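Local structure of 2-Keto-3-deoxy-(6-phospho-)gluconate aldolase (Thermoproteus tenax, 2R91) at residues A81-A86 and S119-P124; K112-L117 and G147-V152. The protein is an aldolase of the dihydrodipicolinate synthetase family, built on a TIM-barrel fold. One frame throughout, in Å; residues are numbered along the deposited sequence.

Interaction 1 lies between outer helices of the eight-stranded parallel barrel, and interaction 2 between an outer helix and the start of a barrel strand; they are on the same side of the chain's centre, about 11 Å apart between their own centres. They share helix 107-120. In interaction 1 its C-terminal end and the loop after it, which leads into strand 125-129, meet the preceding helix 76-88; in interaction 2 its middle turns meet the turn that opens into strand 149-154. Along the chain the segments alternate, so that helix 107-120 is held to the helix before it and to the turn that leads into a later strand. The contacts also touch directly, where Arg150 NH1 packs 3.5 Å from Ser122 O.

Interaction 1 of 2, residues A81-A86 and S119-P124; sequences ALAKYA and SAVSIP
Ala120 and Val121, where helix 107-120 gives way to the loop before strand 125-129, pack against Ala83 and Lys84 of helix 76-88. These are neighbouring outer helices of the TIM barrel, and the contact joins helix 76-88 to the end of helix 107-120 and the loop after it. Ala120 comes first: its methyl points at the other helix and also touches Ile80 there, while the Lys84 chain packs against its carbonyl oxygen, CG lying 3.7 Å from Ala120 O. Lys84 leaves the helix with CG anti to its carbonyl carbon (chi1 -60°) and then runs extended, which brings Lys84 CE to 4.2 Å from Ala120 CB. At Val121 the backbone opens into an extended conformation and the side chain turns to the helix. With Val121 CG1 likewise anti to the carbonyl carbon (chi1 -63°), this branch lies 3.8 Å from Ala83 CB and 3.5 Å from Ala83 O. No hydrogen bond links the two segments themselves. Pro124, further on, pairs through its backbone with Val94 of strand 93-96, and on the way there the backbone N atoms of Ser122 and Ile123 both donate to Glu87 OE2, so that one carboxylate oxygen of helix 76-88 grips two successive amides.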
loop_
_atom_site.group_PDB
_atom_site.type_symbol
_atom_site.label_atom_id
_atom_site.label_comp_id
_atom_site.label_asym_id
_atom_site.label_seq_id
_atom_site.Cartn_x
_atom_site.Cartn_y
_atom_site.Cartn_z
ATOM N N ALA A 81 -23.678 11.073 -22.138
ATOM C CA ALA A 81 -23.775 11.638 -23.478
ATOM C C ALA A 81 -22.872 10.888 -24.467
ATOM O O ALA A 81 -23.271 10.608 -25.602
ATOM C CB ALA A 81 -23.406 13.114 -23.457
ATOM N N LEU A 82 -21.630 10.596 -24.067
ATOM C CA LEU A 82 -20.722 9.939 -24.986
ATOM C C LEU A 82 -21.152 8.493 -25.203
ATOM O O LEU A 82 -21.018 7.951 -26.290
ATOM C CB LEU A 82 -19.276 9.976 -24.458
ATOM C CG LEU A 82 -18.249 9.247 -25.321
ATOM C CD1 LEU A 82 -18.111 9.970 -26.659
ATOM C CD2 LEU A 82 -16.840 9.127 -24.626
ATOM N N ALA A 83 -21.640 7.847 -24.167
ATOM C CA ALA A 83 -22.128 6.464 -24.359
ATOM C C ALA A 83 -23.220 6.402 -25.432
ATOM O O ALA A 83 -23.223 5.512 -26.296
ATOM C CB ALA A 83 -22.635 5.870 -23.038
ATOM N N LYS A 84 -24.157 7.359 -25.390
ATOM C CA LYS A 84 -25.217 7.382 -26.412
ATOM C C LYS A 84 -24.622 7.653 -27.791
ATOM O O LYS A 84 -25.013 7.021 -28.772
ATOM C CB LYS A 84 -26.299 8.431 -26.067
ATOM C CG LYS A 84 -27.014 8.219 -24.759
ATOM C CD LYS A 84 -28.042 9.337 -24.516
ATOM C CE LYS A 84 -28.737 9.209 -23.175
ATOM N NZ LYS A 84 -29.217 10.546 -22.512
ATOM N N TYR A 85 -23.671 8.585 -27.872
ATOM C CA TYR A 85 -22.984 8.892 -29.126
ATOM C C TYR A 85 -22.266 7.670 -29.712
ATOM O O TYR A 85 -22.395 7.355 -30.917
ATOM C CB TYR A 85 -21.966 10.020 -28.919
ATOM C CG TYR A 85 -21.360 10.536 -30.207
ATOM C CD1 TYR A 85 -22.137 11.303 -31.101
ATOM C CD2 TYR A 85 -20.043 10.247 -30.557
ATOM C CE1 TYR A 85 -21.628 11.756 -32.285
ATOM C CE2 TYR A 85 -19.506 10.720 -31.743
ATOM C CZ TYR A 85 -20.321 11.486 -32.602
ATOM O OH TYR A 85 -19.837 11.972 -33.771
ATOM N N ALA A 86 -21.495 6.983 -28.868
ATOM C CA ALA A 86 -20.774 5.778 -29.293
ATOM C C ALA A 86 -21.752 4.735 -29.842
ATOM O O ALA A 86 -21.523 4.137 -30.895
ATOM C CB ALA A 86 -19.984 5.203 -28.117
ATOM N N SER A 119 -28.458 2.395 -17.971
ATOM C CA SER A 119 -29.802 2.855 -18.358
ATOM C C SER A 119 -29.781 3.676 -19.623
ATOM O O SER A 119 -30.805 3.791 -20.301
ATOM C CB SER A 119 -30.411 3.725 -17.268
ATOM O OG SER A 119 -30.650 2.967 -16.111
ATOM N N ALA A 120 -28.625 4.277 -19.910
ATOM C CA ALA A 120 -28.464 5.194 -21.032
ATOM C C ALA A 120 -28.409 4.517 -22.407
ATOM O O ALA A 120 -28.652 5.152 -23.430
ATOM C CB ALA A 120 -27.204 6.067 -20.820
ATOM N N VAL A 121 -28.030 3.251 -22.450
ATOM C CA VAL A 121 -27.802 2.584 -23.734
ATOM C C VAL A 121 -28.343 1.164 -23.718
ATOM O O VAL A 121 -28.625 0.600 -22.660
ATOM C CB VAL A 121 -26.264 2.511 -24.095
ATOM C CG1 VAL A 121 -25.669 3.936 -24.270
ATOM C CG2 VAL A 121 -25.480 1.724 -23.011
ATOM N N SER A 122 -28.439 0.580 -24.908
ATOM C CA SER A 122 -28.868 -0.801 -25.085
ATOM C C SER A 122 -27.691 -1.739 -25.274
ATOM O O SER A 122 -27.782 -2.916 -24.920
ATOM C CB SER A 122 -29.789 -0.907 -26.312
ATOM O OG SER A 122 -30.898 -0.052 -26.110
ATOM N N ILE A 123 -26.606 -1.239 -25.866
ATOM C CA ILE A 123 -25.415 -2.070 -26.055
ATOM C C ILE A 123 -24.792 -2.397 -24.674
ATOM O O ILE A 123 -25.065 -1.711 -23.697
ATOM C CB ILE A 123 -24.394 -1.404 -27.011
ATOM C CG1 ILE A 123 -23.973 -0.007 -26.500
ATOM C CG2 ILE A 123 -24.961 -1.321 -28.433
ATOM C CD1 ILE A 123 -22.827 0.600 -27.318
ATOM N N PRO A 124 -23.980 -3.466 -24.591
ATOM C CA PRO A 124 -23.354 -3.892 -23.331
ATOM C C PRO A 124 -22.468 -2.794 -22.721
ATOM O O PRO A 124 -21.770 -2.079 -23.451
ATOM C CB PRO A 124 -22.472 -5.068 -23.756
ATOM C CG PRO A 124 -23.092 -5.572 -25.030
ATOM C CD PRO A 124 -23.602 -4.334 -25.719
#

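Interaction 2 of 2, residues K112-L117 and G147-V152; sequences KYFRDL and GCIRGV
With chi1 at 66°, Cys148 places SG between its own backbone N and carbonyl carbon, where the sulfur faces the helix carrying Phe114 and Arg115. Phe114 has CG beside its backbone N (chi1 -76°), which turns the ring toward segment 147-152. The sulfur sits 4.1 Å from Phe114 O and 4.4 Å from Arg115 CA, against the backbone of the helix. It is held there covalently, because Cys148 SG forms a disulfide with Cys118 SG, one turn of the helix beyond Phe114. In this TIM barrel the bond joins an outer helix, 107-120, to the turn leading into strand 149-154, which lies beside strand 125-129 in the parallel barrel. Deeper in, the CD1 methyl of Ile149 approaches the Phe114 ring obliquely, 4.2 Å from Phe114 CD1, and both side chains also rest on Leu127 of strand 125-129. A face of the same ring is covered from within the helix by Tyr113, whose CD2 stands 4.0 Å above the plane of the Phe114 ring and over its centre. Toward the surface, Arg115 runs alongside the turn; its NE donates to Leu146 O and its NH2 more weakly to Glu145 O, two carbonyls at the end of helix 140-146. Gly147, the first residue beyond that helix, turns the chain with positive phi (82°) just before Cys148.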
loop_
_atom_site.group_PDB
_atom_site.type_symbol
_atom_site.label_atom_id
_atom_site.label_comp_id
_atom_site.label_asym_id
_atom_site.label_seq_id
_atom_site.Cartn_x
_atom_site.Cartn_y
_atom_site.Cartn_z
ATOM N N LYS A 112 -24.514 4.213 -8.476
ATOM C CA LYS A 112 -25.388 5.097 -9.246
ATOM C C LYS A 112 -24.743 5.444 -10.574
ATOM O O LYS A 112 -25.408 5.400 -11.610
ATOM C CB LYS A 112 -25.708 6.402 -8.469
ATOM C CG LYS A 112 -26.621 7.359 -9.259
ATOM C CD LYS A 112 -27.162 8.490 -8.389
ATOM C CE LYS A 112 -27.993 9.509 -9.203
ATOM N NZ LYS A 112 -29.083 8.866 -9.989
ATOM N N TYR A 113 -23.456 5.794 -10.542
ATOM C CA TYR A 113 -22.696 6.058 -11.771
ATOM C C TYR A 113 -22.850 4.959 -12.822
ATOM O O TYR A 113 -23.229 5.220 -13.973
ATOM C CB TYR A 113 -21.198 6.242 -11.463
ATOM C CG TYR A 113 -20.382 6.482 -12.730
ATOM C CD1 TYR A 113 -20.434 7.730 -13.390
ATOM C CD2 TYR A 113 -19.585 5.460 -13.289
ATOM C CE1 TYR A 113 -19.706 7.971 -14.559
ATOM C CE2 TYR A 113 -18.857 5.680 -14.424
ATOM C CZ TYR A 113 -18.916 6.938 -15.072
ATOM O OH TYR A 113 -18.182 7.161 -16.216
ATOM N N PHE A 114 -22.516 3.726 -12.442
ATOM C CA PHE A 114 -22.627 2.605 -13.386
ATOM C C PHE A 114 -24.062 2.303 -13.762
ATOM O O PHE A 114 -24.336 2.059 -14.909
ATOM C CB PHE A 114 -21.903 1.331 -12.867
ATOM C CG PHE A 114 -20.391 1.410 -13.008
ATOM C CD1 PHE A 114 -19.790 1.196 -14.231
ATOM C CD2 PHE A 114 -19.592 1.685 -11.911
ATOM C CE1 PHE A 114 -18.402 1.277 -14.396
ATOM C CE2 PHE A 114 -18.209 1.777 -12.054
ATOM C CZ PHE A 114 -17.610 1.561 -13.314
ATOM N N ARG A 115 -24.987 2.364 -12.819
ATOM C CA ARG A 115 -26.385 2.068 -13.185
ATOM C C ARG A 115 -26.971 3.105 -14.154
ATOM O O ARG A 115 -27.671 2.760 -15.103
ATOM C CB ARG A 115 -27.233 1.909 -11.933
ATOM C CG ARG A 115 -26.901 0.589 -11.245
ATOM C CD ARG A 115 -27.428 0.536 -9.852
ATOM N NE ARG A 115 -27.140 -0.745 -9.209
ATOM C CZ ARG A 115 -27.258 -0.963 -7.902
ATOM N NH1 ARG A 115 -27.636 0.032 -7.097
ATOM N NH2 ARG A 115 -27.000 -2.169 -7.391
ATOM N N ASP A 116 -26.634 4.370 -13.949
ATOM C CA ASP A 116 -27.023 5.400 -14.899
ATOM C C ASP A 116 -26.464 5.163 -16.301
ATOM O O ASP A 116 -27.123 5.413 -17.315
ATOM C CB ASP A 116 -26.574 6.760 -14.401
ATOM C CG ASP A 116 -27.483 7.305 -13.332
ATOM O OD1 ASP A 116 -28.459 6.610 -12.961
ATOM O OD2 ASP A 116 -27.209 8.417 -12.851
ATOM N N LEU A 117 -25.221 4.701 -16.375
ATOM C CA LEU A 117 -24.643 4.372 -17.667
ATOM C C LEU A 117 -25.397 3.234 -18.351
ATOM O O LEU A 117 -25.718 3.301 -19.556
ATOM C CB LEU A 117 -23.190 3.953 -17.455
ATOM C CG LEU A 117 -22.107 4.523 -18.340
ATOM C CD1 LEU A 117 -22.362 6.012 -18.671
ATOM C CD2 LEU A 117 -20.744 4.318 -17.620
ATOM N N GLY A 147 -25.377 -5.192 -11.018
ATOM C CA GLY A 147 -26.536 -5.778 -11.702
ATOM C C GLY A 147 -26.723 -5.543 -13.201
ATOM O O GLY A 147 -27.792 -5.857 -13.738
ATOM N N CYS A 148 -25.731 -4.981 -13.888
ATOM C CA CYS A 148 -25.907 -4.658 -15.309
ATOM C C CYS A 148 -24.616 -4.750 -16.151
ATOM O O CYS A 148 -24.598 -4.402 -17.340
ATOM C CB CYS A 148 -26.543 -3.269 -15.471
ATOM S SG CYS A 148 -25.488 -1.918 -14.895
ATOM N N ILE A 149 -23.546 -5.222 -15.538
ATOM C CA ILE A 149 -22.250 -5.276 -16.208
ATOM C C ILE A 149 -22.222 -6.511 -17.091
ATOM O O ILE A 149 -22.549 -7.594 -16.627
ATOM C CB ILE A 149 -21.114 -5.343 -15.145
ATOM C CG1 ILE A 149 -21.091 -4.061 -14.267
ATOM C CG2 ILE A 149 -19.763 -5.581 -15.796
ATOM C CD1 ILE A 149 -20.962 -2.765 -15.054
ATOM N N ARG A 150 -21.824 -6.363 -18.348
ATOM C CA ARG A 150 -21.794 -7.485 -19.293
ATOM C C ARG A 150 -20.376 -7.770 -19.838
ATOM O O ARG A 150 -20.170 -8.581 -20.758
ATOM C CB ARG A 150 -22.819 -7.231 -20.422
ATOM C CG ARG A 150 -24.271 -7.325 -19.886
ATOM C CD ARG A 150 -25.302 -6.673 -20.775
ATOM N NE ARG A 150 -25.544 -7.453 -21.971
ATOM C CZ ARG A 150 -26.185 -6.999 -23.053
ATOM N NH1 ARG A 150 -26.655 -5.741 -23.117
ATOM N NH2 ARG A 150 -26.336 -7.812 -24.089
ATOM N N GLY A 151 -19.397 -7.099 -19.258
ATOM C CA GLY A 151 -18.040 -7.255 -19.716
ATOM C C GLY A 151 -17.104 -6.602 -18.733
ATOM O O GLY A 151 -17.496 -5.670 -18.017
ATOM N N VAL A 152 -15.864 -7.092 -18.679
ATOM C CA VAL A 152 -14.869 -6.527 -17.753
ATOM C C VAL A 152 -13.494 -6.456 -18.413
ATOM O O VAL A 152 -13.030 -7.428 -19.039
ATOM C CB VAL A 152 -14.797 -7.327 -16.410
ATOM C CG1 VAL A 152 -13.850 -6.651 -15.405
ATOM C CG2 VAL A 152 -16.177 -7.495 -15.787
#